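Local coordinates for glutamine amidotransferase domain-containing protein (Thermotoga maritima, PDB 1O1Y) that probably hydrolyses glutamine to release ammonia for transfer to an acceptor substrate, as other glutamine amidotransferases of its family do, at residues 31-34 with 39-42; 84-89 with 107-112; 137-142 with 229-234; 143-148 with 219-224; 160-163 with 169-172. One frame throughout, in Å; residues are numbered along the deposited sequence. Where two conformers were deposited one is given.

Contact 1. Residues 31-34 with 39-42. With SO4 (sulfate ion), chain B.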
# COMPACT_ATOMS: atom_id res chain seq x y z
N ASP A 31 -3.43 4.81 13.58
CA ASP A 31 -3.51 6.02 14.34
C ASP A 31 -4.61 6.95 13.76
O ASP A 31 -5.40 7.53 14.51
CB ASP A 31 -2.18 6.75 14.31
CG ASP A 31 -1.03 5.92 14.92
OD1 ASP A 31 -1.27 5.25 15.96
OD2 ASP A 31 0.11 5.92 14.44
N ILE A 32 -4.60 7.08 12.44
CA ILE A 32 -5.61 7.89 11.78
C ILE A 32 -7.01 7.33 11.97
O ILE A 32 -7.94 8.07 12.26
CB ILE A 32 -5.30 8.08 10.32
CG1 ILE A 32 -4.01 8.87 10.16
CG2 ILE A 32 -6.48 8.77 9.62
CD1 ILE A 32 -3.46 8.86 8.77
N PHE A 33 -7.17 6.02 11.82
CA PHE A 33 -8.49 5.41 11.98
C PHE A 33 -8.95 5.61 13.38
O PHE A 33 -10.11 5.93 13.64
CB PHE A 33 -8.44 3.90 11.66
CG PHE A 33 -8.10 3.56 10.24
CD1 PHE A 33 -8.00 4.50 9.21
CD2 PHE A 33 -7.88 2.21 9.93
CE1 PHE A 33 -7.65 4.12 7.91
CE2 PHE A 33 -7.55 1.83 8.62
CZ PHE A 33 -7.44 2.77 7.61
N ARG A 34 -8.03 5.44 14.35
CA ARG A 34 -8.41 5.66 15.72
C ARG A 34 -8.82 7.13 16.02
O ARG A 34 -9.78 7.36 16.74
CB ARG A 34 -7.30 5.20 16.69
CG ARG A 34 -7.27 3.68 16.83
CD ARG A 34 -6.18 3.14 17.79
NE ARG A 34 -5.94 1.69 17.60
CZ ARG A 34 -6.74 0.71 18.05
NH1 ARG A 34 -7.87 0.99 18.70
NH2 ARG A 34 -6.42 -0.56 17.85
N SER A 39 -13.97 2.29 12.45
CA SER A 39 -13.81 0.85 12.78
C SER A 39 -12.89 0.22 11.75
O SER A 39 -12.82 0.65 10.60
CB SER A 39 -15.16 0.15 12.74
OG SER A 39 -15.99 0.66 13.74
N PHE A 40 -12.14 -0.79 12.18
CA PHE A 40 -11.36 -1.58 11.23
C PHE A 40 -11.20 -3.03 11.68
O PHE A 40 -11.15 -3.35 12.90
CB PHE A 40 -10.00 -0.93 10.92
CG PHE A 40 -9.11 -0.75 12.11
CD1 PHE A 40 -8.08 -1.65 12.36
CD2 PHE A 40 -9.31 0.33 12.98
CE1 PHE A 40 -7.27 -1.49 13.47
CE2 PHE A 40 -8.50 0.51 14.11
CZ PHE A 40 -7.47 -0.41 14.35
N ASP A 41 -11.19 -3.91 10.69
CA ASP A 41 -10.96 -5.35 10.88
C ASP A 41 -9.72 -5.72 10.11
O ASP A 41 -9.62 -5.43 8.91
CB ASP A 41 -12.12 -6.17 10.30
CG ASP A 41 -13.47 -5.86 10.96
OD1 ASP A 41 -13.53 -5.54 12.16
OD2 ASP A 41 -14.54 -6.05 10.38
N TYR A 42 -8.75 -6.35 10.79
CA TYR A 42 -7.67 -6.97 10.05
C TYR A 42 -8.19 -8.31 9.51
O TYR A 42 -8.88 -9.07 10.21
CB TYR A 42 -6.45 -7.24 10.93
CG TYR A 42 -5.52 -6.06 11.09
CD1 TYR A 42 -5.46 -5.35 12.26
CD2 TYR A 42 -4.66 -5.69 10.05
CE1 TYR A 42 -4.61 -4.30 12.41
CE2 TYR A 42 -3.82 -4.63 10.18
CZ TYR A 42 -3.76 -3.95 11.36
OH TYR A 42 -2.92 -2.90 11.48
S SO4 B . -19.68 0.41 12.43
O1 SO4 B . -18.76 0.45 13.57
O2 SO4 B . -18.99 1.04 11.28
O3 SO4 B . -20.91 1.10 12.78
O4 SO4 B . -20.05 -0.98 12.16
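F33 and R34, at the end of helix 28-35, meet F40 of strand 39-43 inside the beta-alpha-beta unit formed by strand 14-18, that helix and the edge strand of the central sheet. The tight part is the pair of phenylalanines. CD2 at the rim of F33 lies 3.9 Å from CD2 of F40, and the two ring planes are inclined at 56°. The F40 ring also lies against CB of F33, with its CD2 3.9 Å from that atom. Flat apolar rings suit this place, where the helix rests on the strand through apolar contact; V15 of strand 14-18 touches both phenylalanine side chains, and L233 of helix 211-237 packs on F33. With CG of F40 set between the backbone N and the carbonyl carbon (chi1 60°), its ring leans back to the helix.

The looser side belongs to R34, which is exposed; its long, extended chain lets the guanidinium reach the rim of the F40 ring while staying near solvent. Beyond the strand, S39 OG donates a 2.8 Å hydrogen bond to O1 of a sulfate ion, probably from the crystallisation liquor, that R14 and H12 also bind. The guanidinium of R34 turns one face to the ring's edge, its plane 81° from that of the F40 ring, and NH2 stands 3.7 Å from F40 CZ.

Contact 2. Residues 84-89 with 107-112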
# COMPACT_ATOMS: atom_id res chain seq x y z
N GLN A 84 -9.79 -13.09 -5.57
CA GLN A 84 -11.23 -13.16 -5.69
C GLN A 84 -11.86 -11.94 -5.02
O GLN A 84 -12.81 -11.32 -5.57
CB GLN A 84 -11.81 -14.44 -5.07
CG GLN A 84 -11.43 -15.68 -5.84
CD GLN A 84 -11.86 -16.98 -5.18
OE1 GLN A 84 -11.97 -17.07 -3.96
NE2 GLN A 84 -12.06 -18.00 -6.00
N LEU A 85 -11.35 -11.56 -3.86
CA LEU A 85 -11.87 -10.34 -3.18
C LEU A 85 -11.64 -9.09 -4.00
O LEU A 85 -12.54 -8.24 -4.12
CB LEU A 85 -11.26 -10.16 -1.80
CG LEU A 85 -11.55 -11.25 -0.78
CD1 LEU A 85 -10.83 -10.93 0.52
CD2 LEU A 85 -13.02 -11.42 -0.54
N ILE A 86 -10.46 -8.96 -4.59
CA ILE A 86 -10.17 -7.78 -5.42
C ILE A 86 -11.16 -7.67 -6.56
O ILE A 86 -11.66 -6.61 -6.82
CB ILE A 86 -8.69 -7.79 -5.94
CG1 ILE A 86 -7.68 -7.65 -4.83
CG2 ILE A 86 -8.45 -6.61 -6.90
CD1 ILE A 86 -6.20 -7.94 -5.26
N GLU A 87 -11.44 -8.78 -7.23
CA GLU A 87 -12.36 -8.81 -8.33
C GLU A 87 -13.74 -8.32 -7.86
O GLU A 87 -14.37 -7.47 -8.51
CB GLU A 87 -12.45 -10.21 -8.92
CG GLU A 87 -11.18 -10.69 -9.60
CD GLU A 87 -11.06 -10.27 -11.06
OE1 GLU A 87 -11.77 -9.31 -11.49
OE2 GLU A 87 -10.23 -10.89 -11.77
N GLU A 88 -14.16 -8.78 -6.69
CA GLU A 88 -15.47 -8.38 -6.15
C GLU A 88 -15.47 -6.90 -5.75
O GLU A 88 -16.47 -6.19 -5.94
CB GLU A 88 -15.84 -9.18 -4.93
CG GLU A 88 -16.08 -10.66 -5.11
CD GLU A 88 -16.50 -11.28 -3.78
OE1 GLU A 88 -17.54 -10.82 -3.21
OE2 GLU A 88 -15.77 -12.19 -3.30
N ILE A 89 -14.37 -6.46 -5.18
CA ILE A 89 -14.21 -5.07 -4.73
C ILE A 89 -14.29 -4.11 -5.94
O ILE A 89 -14.97 -3.08 -5.90
CB ILE A 89 -12.90 -4.90 -3.95
CG1 ILE A 89 -12.99 -5.50 -2.55
CG2 ILE A 89 -12.50 -3.41 -3.86
CD1 ILE A 89 -11.66 -5.87 -1.90
N ALA A 107 -2.75 -4.36 -10.00
CA ALA A 107 -2.32 -4.26 -11.40
C ALA A 107 -2.56 -5.55 -12.18
O ALA A 107 -3.02 -5.53 -13.31
CB ALA A 107 -0.86 -3.90 -11.47
N LYS A 108 -2.24 -6.68 -11.56
CA LYS A 108 -2.48 -7.98 -12.17
C LYS A 108 -3.97 -8.22 -12.47
O LYS A 108 -4.32 -8.70 -13.53
CB LYS A 108 -1.91 -9.10 -11.26
CG LYS A 108 -2.22 -10.48 -11.76
CD LYS A 108 -1.57 -11.55 -10.85
CE LYS A 108 -2.25 -12.91 -11.01
NZ LYS A 108 -1.65 -14.04 -10.21
N VAL A 109 -4.84 -7.93 -11.51
CA VAL A 109 -6.27 -8.11 -11.71
C VAL A 109 -6.77 -7.25 -12.89
O VAL A 109 -7.66 -7.66 -13.66
CB VAL A 109 -7.04 -7.86 -10.42
CG1 VAL A 109 -8.52 -7.80 -10.68
CG2 VAL A 109 -6.73 -8.94 -9.40
N LEU A 110 -6.15 -6.08 -13.06
CA LEU A 110 -6.49 -5.14 -14.13
C LEU A 110 -5.72 -5.47 -15.42
O LEU A 110 -5.71 -4.68 -16.39
CB LEU A 110 -6.17 -3.72 -13.66
CG LEU A 110 -7.07 -3.24 -12.52
CD1 LEU A 110 -6.62 -1.86 -12.10
CD2 LEU A 110 -8.52 -3.21 -12.94
N GLY A 111 -5.06 -6.62 -15.44
CA GLY A 111 -4.53 -7.16 -16.68
C GLY A 111 -3.06 -6.89 -16.98
O GLY A 111 -2.59 -7.31 -18.02
N ALA A 112 -2.33 -6.26 -16.06
CA ALA A 112 -0.94 -5.84 -16.29
C ALA A 112 0.03 -6.86 -15.73
O ALA A 112 -0.26 -7.50 -14.75
CB ALA A 112 -0.67 -4.51 -15.63
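I86 of helix 78-92 presses on V109, near the end of helix 102-109, through a single branch. Its CG2 methyl lies 3.8 Å from V109 CG2, while the CB behind it is 4.1 Å from the same methyl. A branched residue suits this spot because it can face two ways at once, and I86 also touches L63 of the sheet. One step on, E87 begins by pointing along the helix flank, but in the conformer given, one of two, its chain bends at chi2 (-86°) and brings the carboxylate to the other valine methyl: CD is 3.6 Å from V109 CG1. This is van der Waals contact of an exposed acid with a methyl group.

In the flavodoxin-like fold of this protein, the two helices are joined through strand 96-98, and V109 projects from the end of helix 102-109 against helix 78-92, where it also touches F83 and L90. With only an alanine at V109, both methyls go, which would probably open a gap beside I86 CG2 and leave the E87 carboxylate without the methyl it rests on. Past the valine, a Schellman motif ends helix 102-109: A112 N bonds to A107 O at 2.9 Å and G111 N to K108 O, with G111 at positive phi, where a side chain would jam against the preceding carbonyl oxygen.

Contact 3. Residues 137-142 with 229-234. With SO4 (sulfate ion), chain I; SO4 (sulfate ion), chain F.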
# COMPACT_ATOMS: atom_id res chain seq x y z
N PHE A 137 -5.25 12.68 -4.83
CA PHE A 137 -3.89 13.10 -4.50
C PHE A 137 -3.68 14.60 -4.66
O PHE A 137 -2.55 15.06 -4.70
CB PHE A 137 -2.89 12.31 -5.34
CG PHE A 137 -2.88 10.85 -4.98
CD1 PHE A 137 -2.18 10.42 -3.90
CD2 PHE A 137 -3.68 9.94 -5.66
CE1 PHE A 137 -2.15 9.08 -3.54
CE2 PHE A 137 -3.66 8.58 -5.28
CZ PHE A 137 -2.91 8.17 -4.24
N ARG A 138 -4.76 15.36 -4.72
CA ARG A 138 -4.67 16.79 -4.93
C ARG A 138 -3.78 17.53 -3.93
O ARG A 138 -3.10 18.50 -4.28
CB ARG A 138 -6.07 17.40 -4.96
CG ARG A 138 -6.19 18.74 -5.66
CD ARG A 138 -7.50 18.88 -6.55
NE ARG A 138 -7.65 17.86 -7.63
CZ ARG A 138 -8.82 17.54 -8.22
NH1 ARG A 138 -9.95 18.10 -7.84
NH2 ARG A 138 -8.88 16.63 -9.19
N GLU A 139 -3.73 17.06 -2.68
CA GLU A 139 -2.91 17.72 -1.67
C GLU A 139 -1.45 17.33 -1.74
O GLU A 139 -0.62 17.94 -1.04
CB GLU A 139 -3.40 17.36 -0.26
CG GLU A 139 -4.63 18.12 0.15
CD GLU A 139 -5.85 17.75 -0.66
OE1 GLU A 139 -6.51 18.67 -1.20
OE2 GLU A 139 -6.15 16.53 -0.74
N PHE A 140 -1.12 16.33 -2.57
CA PHE A 140 0.25 15.80 -2.59
C PHE A 140 1.12 16.73 -3.43
O PHE A 140 0.66 17.29 -4.41
CB PHE A 140 0.28 14.38 -3.18
CG PHE A 140 -0.16 13.29 -2.22
CD1 PHE A 140 -1.43 13.30 -1.67
CD2 PHE A 140 0.67 12.22 -1.96
CE1 PHE A 140 -1.82 12.29 -0.82
CE2 PHE A 140 0.27 11.21 -1.12
CZ PHE A 140 -0.98 11.25 -0.52
N PRO A 141 2.40 16.86 -3.07
CA PRO A 141 3.30 17.75 -3.83
C PRO A 141 3.82 17.07 -5.11
O PRO A 141 3.59 15.87 -5.31
CB PRO A 141 4.44 17.98 -2.85
CG PRO A 141 4.56 16.71 -2.15
CD PRO A 141 3.10 16.28 -1.92
N ASP A 142 4.49 17.85 -5.95
CA ASP A 142 5.03 17.34 -7.21
C ASP A 142 6.14 16.31 -6.99
O ASP A 142 6.28 15.39 -7.80
CB ASP A 142 5.58 18.49 -8.03
CG ASP A 142 4.49 19.38 -8.59
OD1 ASP A 142 4.83 20.50 -9.04
OD2 ASP A 142 3.29 19.03 -8.61
N LEU A 229 -1.47 11.32 4.03
CA LEU A 229 -2.18 10.06 4.19
C LEU A 229 -3.62 10.34 4.69
O LEU A 229 -4.59 9.75 4.18
CB LEU A 229 -1.39 9.18 5.15
CG LEU A 229 -1.94 7.78 5.47
CD1 LEU A 229 -2.29 6.97 4.22
CD2 LEU A 229 -0.93 7.01 6.37
N ARG A 230 -3.76 11.24 5.66
CA ARG A 230 -5.09 11.68 6.14
C ARG A 230 -5.91 12.25 4.98
O ARG A 230 -7.10 11.93 4.83
CB ARG A 230 -5.01 12.79 7.17
CG ARG A 230 -4.77 12.39 8.52
CD ARG A 230 -4.87 13.58 9.48
NE ARG A 230 -4.30 13.24 10.76
CZ ARG A 230 -3.23 13.79 11.29
NH1 ARG A 230 -2.52 14.69 10.61
NH2 ARG A 230 -2.85 13.43 12.50
N SER A 231 -5.28 13.09 4.16
CA SER A 231 -5.98 13.72 3.05
C SER A 231 -6.46 12.64 2.08
O SER A 231 -7.59 12.71 1.59
CB SER A 231 -5.10 14.74 2.31
OG SER A 231 -4.90 15.86 3.17
N LEU A 232 -5.56 11.74 1.70
CA LEU A 232 -5.89 10.63 0.81
C LEU A 232 -7.10 9.83 1.34
O LEU A 232 -8.05 9.59 0.61
CB LEU A 232 -4.68 9.72 0.57
CG LEU A 232 -4.95 8.45 -0.27
CD1 LEU A 232 -5.43 8.86 -1.70
CD2 LEU A 232 -3.72 7.63 -0.27
N LEU A 233 -7.03 9.44 2.61
CA LEU A 233 -8.06 8.60 3.20
C LEU A 233 -9.38 9.31 3.25
O LEU A 233 -10.41 8.73 2.90
CB LEU A 233 -7.62 8.13 4.58
CG LEU A 233 -6.45 7.15 4.62
CD1 LEU A 233 -5.92 7.08 6.04
CD2 LEU A 233 -6.79 5.76 4.09
N GLU A 234 -9.38 10.59 3.63
CA GLU A 234 -10.60 11.33 3.68
C GLU A 234 -11.25 11.41 2.31
O GLU A 234 -12.47 11.30 2.18
CB GLU A 234 -10.36 12.74 4.23
CG GLU A 234 -9.98 12.75 5.73
CD GLU A 234 -9.43 14.10 6.19
OE1 GLU A 234 -8.83 14.18 7.29
OE2 GLU A 234 -9.63 15.09 5.46
S SO4 I . 4.36 21.72 -4.67
O1 SO4 I . 4.85 21.63 -3.30
O2 SO4 I . 4.87 22.92 -5.37
O3 SO4 I . 2.91 21.77 -4.64
O4 SO4 I . 4.65 20.50 -5.30
S SO4 F . -10.90 19.60 -4.73
O1 SO4 F . -9.88 19.96 -3.83
O2 SO4 F . -10.70 20.41 -5.92
O3 SO4 F . -12.23 19.91 -4.29
O4 SO4 F . -10.82 18.21 -4.99
O HOH W 1 -7.89 16.48 1.66
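A type I beta turn from F137 to F140, in the loop between strands 125-130 and 143-150, packs on the long C-terminal helix 211-237 of this glutamine amidotransferase domain. L232 carries the apolar half. Its CD1 methyl stands over one face of the F137 ring in a CH-pi contact, 3.9 Å from the centroid and 22° off the ring normal. The leucine's CG lies opposite the backbone N (chi1 176°), which projects the two methyls from the helix to the ring. F140 meets the same residue differently: CE1 at the edge of its ring is 4.1 Å from L232 CB. The two phenylalanines also pack together, F137 CD1 lying 3.5 Å above the centre of the F140 ring, so the aromatic pair offers the leucine a face and an edge. Large rings suit a turn that must fill the buried space between helix and sheet, and F164 adds an edge-to-face partner to F137.

The turn is closed by F140 N bonding to F137 O, at 2.9 Å. Its more exposed side is polar: E139 lies alongside the small S231, while its carboxylate has its main partner in R235, a salt bridge one helical turn on. In the conformers given, one of two for each residue, a water is only weakly bound between E139 OE2 and S231 OG, and E139 OE2 lies 3.7 Å from S231 CB.

Contact 4. Residues 143-148 with 219-224. With SO4 (sulfate ion), chain E; SO4 (sulfate ion), chain H.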
# COMPACT_ATOMS: atom_id res chain seq x y z
N ARG A 143 6.91 16.48 -5.91
CA ARG A 143 8.06 15.62 -5.65
C ARG A 143 8.09 15.33 -4.16
O ARG A 143 8.11 16.26 -3.36
CB ARG A 143 9.29 16.36 -6.11
CG ARG A 143 10.70 15.77 -5.92
CD ARG A 143 11.69 16.83 -6.36
NE ARG A 143 13.12 16.56 -6.25
CZ ARG A 143 13.91 17.09 -5.36
NH1 ARG A 143 15.19 16.79 -5.40
NH2 ARG A 143 13.43 17.87 -4.37
N LEU A 144 8.04 14.05 -3.81
CA LEU A 144 7.74 13.60 -2.43
C LEU A 144 8.76 12.52 -2.06
O LEU A 144 8.94 11.55 -2.81
CB LEU A 144 6.29 13.02 -2.39
CG LEU A 144 5.73 12.61 -1.01
CD1 LEU A 144 5.60 13.79 -0.02
CD2 LEU A 144 4.40 11.95 -1.17
N ARG A 145 9.33 12.64 -0.87
CA ARG A 145 10.17 11.58 -0.32
C ARG A 145 9.31 10.56 0.39
O ARG A 145 8.51 10.89 1.26
CB ARG A 145 11.18 12.17 0.63
CG ARG A 145 12.26 11.22 0.98
CD ARG A 145 13.35 11.83 1.89
NE ARG A 145 14.21 12.76 1.17
CZ ARG A 145 14.19 14.08 1.28
NH1 ARG A 145 13.34 14.71 2.10
NH2 ARG A 145 15.06 14.80 0.59
N VAL A 146 9.44 9.30 -0.03
CA VAL A 146 8.64 8.20 0.48
C VAL A 146 9.50 6.97 0.79
O VAL A 146 10.69 6.87 0.38
CB VAL A 146 7.54 7.80 -0.53
CG1 VAL A 146 6.65 8.97 -0.85
CG2 VAL A 146 8.14 7.17 -1.78
N PHE A 147 8.91 6.05 1.54
CA PHE A 147 9.65 4.85 1.95
C PHE A 147 9.32 3.65 1.03
O PHE A 147 8.17 3.35 0.72
CB PHE A 147 9.34 4.51 3.38
CG PHE A 147 10.07 3.32 3.90
CD1 PHE A 147 11.45 3.32 4.01
CD2 PHE A 147 9.35 2.20 4.34
CE1 PHE A 147 12.11 2.19 4.55
CE2 PHE A 147 9.99 1.10 4.85
CZ PHE A 147 11.38 1.09 4.94
N GLN A 148 10.36 2.99 0.57
CA GLN A 148 10.27 1.89 -0.40
C GLN A 148 10.86 0.65 0.19
O GLN A 148 11.90 0.68 0.88
CB GLN A 148 11.07 2.20 -1.67
CG GLN A 148 10.55 3.42 -2.44
CD GLN A 148 9.34 3.11 -3.30
OE1 GLN A 148 8.67 2.09 -3.11
NE2 GLN A 148 9.07 4.00 -4.27
N GLU A 219 11.54 9.87 11.24
CA GLU A 219 11.21 10.91 12.25
C GLU A 219 11.04 12.28 11.54
O GLU A 219 10.13 13.06 11.87
CB GLU A 219 12.27 11.00 13.34
CG GLU A 219 12.38 9.74 14.17
CD GLU A 219 13.58 9.68 15.11
OE1 GLU A 219 14.59 10.39 14.91
OE2 GLU A 219 13.49 8.88 16.06
N ARG A 220 11.88 12.58 10.54
CA ARG A 220 11.81 13.85 9.85
C ARG A 220 10.61 13.97 8.91
O ARG A 220 10.07 15.04 8.76
CB ARG A 220 13.06 14.15 9.04
CG ARG A 220 13.20 15.65 8.68
CD ARG A 220 14.66 16.16 8.46
NE ARG A 220 14.62 17.55 8.01
CZ ARG A 220 14.15 17.95 6.83
NH1 ARG A 220 13.78 17.08 5.91
NH2 ARG A 220 14.11 19.24 6.52
N GLU A 221 10.20 12.86 8.30
CA GLU A 221 9.16 12.84 7.30
C GLU A 221 7.76 12.55 7.84
O GLU A 221 6.78 12.78 7.12
CB GLU A 221 9.51 11.80 6.23
CG GLU A 221 10.83 12.02 5.47
CD GLU A 221 10.89 13.32 4.68
OE1 GLU A 221 9.82 13.89 4.34
OE2 GLU A 221 12.01 13.77 4.40
N GLU A 222 7.66 11.99 9.03
CA GLU A 222 6.40 11.37 9.45
C GLU A 222 5.23 12.36 9.54
O GLU A 222 4.08 12.00 9.25
CB GLU A 222 6.48 10.60 10.75
CG GLU A 222 6.88 11.37 11.96
CD GLU A 222 6.85 10.54 13.23
OE1 GLU A 222 7.11 11.11 14.30
OE2 GLU A 222 6.55 9.31 13.17
N LYS A 223 5.49 13.58 9.97
CA LYS A 223 4.39 14.56 10.11
C LYS A 223 3.78 14.93 8.72
O LYS A 223 2.54 14.93 8.55
CB LYS A 223 4.86 15.79 10.84
CG LYS A 223 3.76 16.88 10.97
CD LYS A 223 4.26 18.18 11.50
CE LYS A 223 3.12 19.24 11.47
NZ LYS A 223 2.49 19.31 12.77
N VAL A 224 4.64 15.21 7.75
CA VAL A 224 4.19 15.54 6.41
C VAL A 224 3.47 14.34 5.80
O VAL A 224 2.39 14.50 5.24
CB VAL A 224 5.34 15.97 5.49
CG1 VAL A 224 4.93 16.04 4.04
CG2 VAL A 224 5.85 17.32 5.91
S SO4 E . 16.42 17.94 -1.82
O1 SO4 E . 17.30 19.04 -1.49
O2 SO4 E . 15.08 18.43 -1.99
O3 SO4 E . 16.44 16.90 -0.80
O4 SO4 E . 16.96 17.27 -2.98
S SO4 H . 13.12 19.25 2.82
O1 SO4 H . 13.65 20.14 3.85
O2 SO4 H . 11.69 19.48 2.65
O3 SO4 H . 13.25 17.81 3.10
O4 SO4 H . 13.73 19.63 1.56
O HOH W 2 7.93 13.34 2.47
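R145 and E221 form the salt bridge that ties strand 143-150 to helix 211-237. In the conformer given, one of two, R145 NH1 donates to E221 OE2 at 2.8 Å with an N-H...O angle of 148°, meeting the oxygen on its syn side but 31° out of the carboxylate plane. The flat groups are turned 52° against each other, and NH1 alone bonds to the carboxylate. The other carboxylate oxygen is occupied too: a water donates to E221 OE1 at 2.7 Å and to the backbone O of R145, so both ends of the buried glutamate are met from the strand. Its chain bends at chi2, folding the carboxylate back to the arginine.

Farther out, two sulfates, probably from the crystallisation liquor, bind in the cluster of arginines. R220 holds one with both terminal nitrogens, NH2 to O1 at 2.9 Å, and R145 NH1 reaches O3 of that ion too. R143 grips the other likewise, and R145 NH2 adds a weak bond to it. A long arginine suits the place: it spans from strand to helix and still meets anions beyond.

R145 CD also lies beside the bonded oxygen, 3.4 Å from E221 OE2; true packing is slight, with F127 of the adjacent strand touching the arginine. Here a helix covers one face of a central sheet, as in the layered alpha/beta architecture of amidotransferase domains of this class.

Contact 5. Residues 160-163 with 169-172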
# COMPACT_ATOMS: atom_id res chain seq x y z
N ALA A 160 -5.96 2.28 -16.36
CA ALA A 160 -5.52 3.07 -15.23
C ALA A 160 -4.83 4.37 -15.61
O ALA A 160 -4.25 4.51 -16.70
CB ALA A 160 -4.59 2.22 -14.35
N THR A 161 -4.91 5.33 -14.69
CA THR A 161 -4.16 6.57 -14.76
C THR A 161 -2.94 6.48 -13.93
O THR A 161 -3.02 6.18 -12.75
CB THR A 161 -5.05 7.69 -14.22
OG1 THR A 161 -6.17 7.78 -15.10
CG2 THR A 161 -4.36 9.05 -14.35
N ARG A 162 -1.77 6.73 -14.51
CA ARG A 162 -0.55 6.83 -13.70
C ARG A 162 -0.60 8.11 -12.88
O ARG A 162 -0.90 9.17 -13.42
CB ARG A 162 0.70 6.91 -14.57
CG ARG A 162 2.01 6.89 -13.76
CD ARG A 162 3.28 6.96 -14.60
NE ARG A 162 3.42 5.79 -15.47
CZ ARG A 162 3.21 5.74 -16.78
NH1 ARG A 162 2.87 6.82 -17.52
NH2 ARG A 162 3.36 4.56 -17.38
N VAL A 163 -0.36 7.99 -11.58
CA VAL A 163 -0.34 9.14 -10.68
C VAL A 163 1.07 9.43 -10.16
O VAL A 163 1.37 10.60 -9.87
CB VAL A 163 -1.36 8.97 -9.54
CG1 VAL A 163 -1.34 10.17 -8.56
CG2 VAL A 163 -2.76 8.89 -10.14
N TYR A 169 11.75 3.55 -11.49
CA TYR A 169 10.54 2.80 -11.88
C TYR A 169 9.49 3.76 -12.40
O TYR A 169 9.03 4.70 -11.71
CB TYR A 169 10.02 1.89 -10.72
CG TYR A 169 11.03 0.83 -10.47
CD1 TYR A 169 11.24 -0.16 -11.42
CD2 TYR A 169 11.89 0.88 -9.39
CE1 TYR A 169 12.25 -1.07 -11.30
CE2 TYR A 169 12.93 -0.07 -9.24
CZ TYR A 169 13.07 -1.06 -10.22
OH TYR A 169 14.04 -2.03 -10.22
N GLU A 170 9.12 3.54 -13.66
CA GLU A 170 8.14 4.40 -14.31
C GLU A 170 6.80 4.36 -13.56
O GLU A 170 6.07 5.37 -13.49
CB GLU A 170 7.92 3.94 -15.75
CG GLU A 170 6.99 4.88 -16.51
CD GLU A 170 6.97 4.61 -18.01
OE1 GLU A 170 7.02 3.43 -18.40
OE2 GLU A 170 6.89 5.57 -18.80
N ASN A 171 6.44 3.19 -13.04
CA ASN A 171 5.12 3.01 -12.43
C ASN A 171 5.18 2.87 -10.91
O ASN A 171 5.50 1.82 -10.39
CB ASN A 171 4.41 1.83 -13.08
CG ASN A 171 4.28 2.00 -14.57
OD1 ASN A 171 3.85 3.05 -15.05
ND2 ASN A 171 4.63 0.94 -15.33
N GLN A 172 4.94 3.98 -10.23
CA GLN A 172 4.97 4.01 -8.76
C GLN A 172 3.59 4.05 -8.15
O GLN A 172 3.43 3.73 -6.98
CB GLN A 172 5.82 5.19 -8.29
CG GLN A 172 7.34 4.90 -8.48
CD GLN A 172 7.95 3.98 -7.44
OE1 GLN A 172 7.25 3.54 -6.52
NE2 GLN A 172 9.27 3.70 -7.58
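The chain turns back after strand 161-165 so that R162 and N171 come nearest, their CA atoms 7.0 Å apart, in the hairpin that leads into strand 173-176. The R162 side chain crosses the gap. It runs out extended and then bends at chi3, which presents the guanidinium edge to N171. Both NE and NH2 donate to the one oxygen OD1, each at 2.8 Å, with N-H...O angles of 150° and 145°. The guanidinium and amide planes are only 11° apart and nearly coplanar, so both hydrogens reach the oxygen within the arginine's own plane. An asparagine suits the place because its other end is also used: ND2 bonds to the carbonyl of F154.

E170 comes over one face of the same guanidinium, its carboxylate stacked almost parallel to it, with CD 3.7 Å from NH2. The long salt bridge from NH2 to OE2, 3.9 Å, acts through charge alone, since no N-H points at that oxygen. A leucine in place of R162 would probably leave N171 OD1 without these two donors and take away the positive charge beneath the E170 carboxylate. The geometry implies a division of labour, with directional bonds in the guanidinium plane fixing its rotation and electrostatic attraction coming from above.

Contact 3 is the buried one, built on aromatic rings and a leucine, whereas contacts 1, 2, 4 and 5 are partly buried: 1 and 2 combine apolar packing with a charged residue at the rim, 4 and 5 are built on arginine with acidic or amide partners. Contacts 3 and 4 both use helix 211-237, apolar at 229-234 and charged at 219-224. Contact 1 joins that helix as well, since I32 and F33 pack on L229, R230 and L233. Contact 5 reaches the same sheet as contacts 1 and 4, touching contact 3 through V163 on F137 and contact 4 through the probable hydrogen bond between Q148 and Q172. Contact 2 stands apart, touching none of the others.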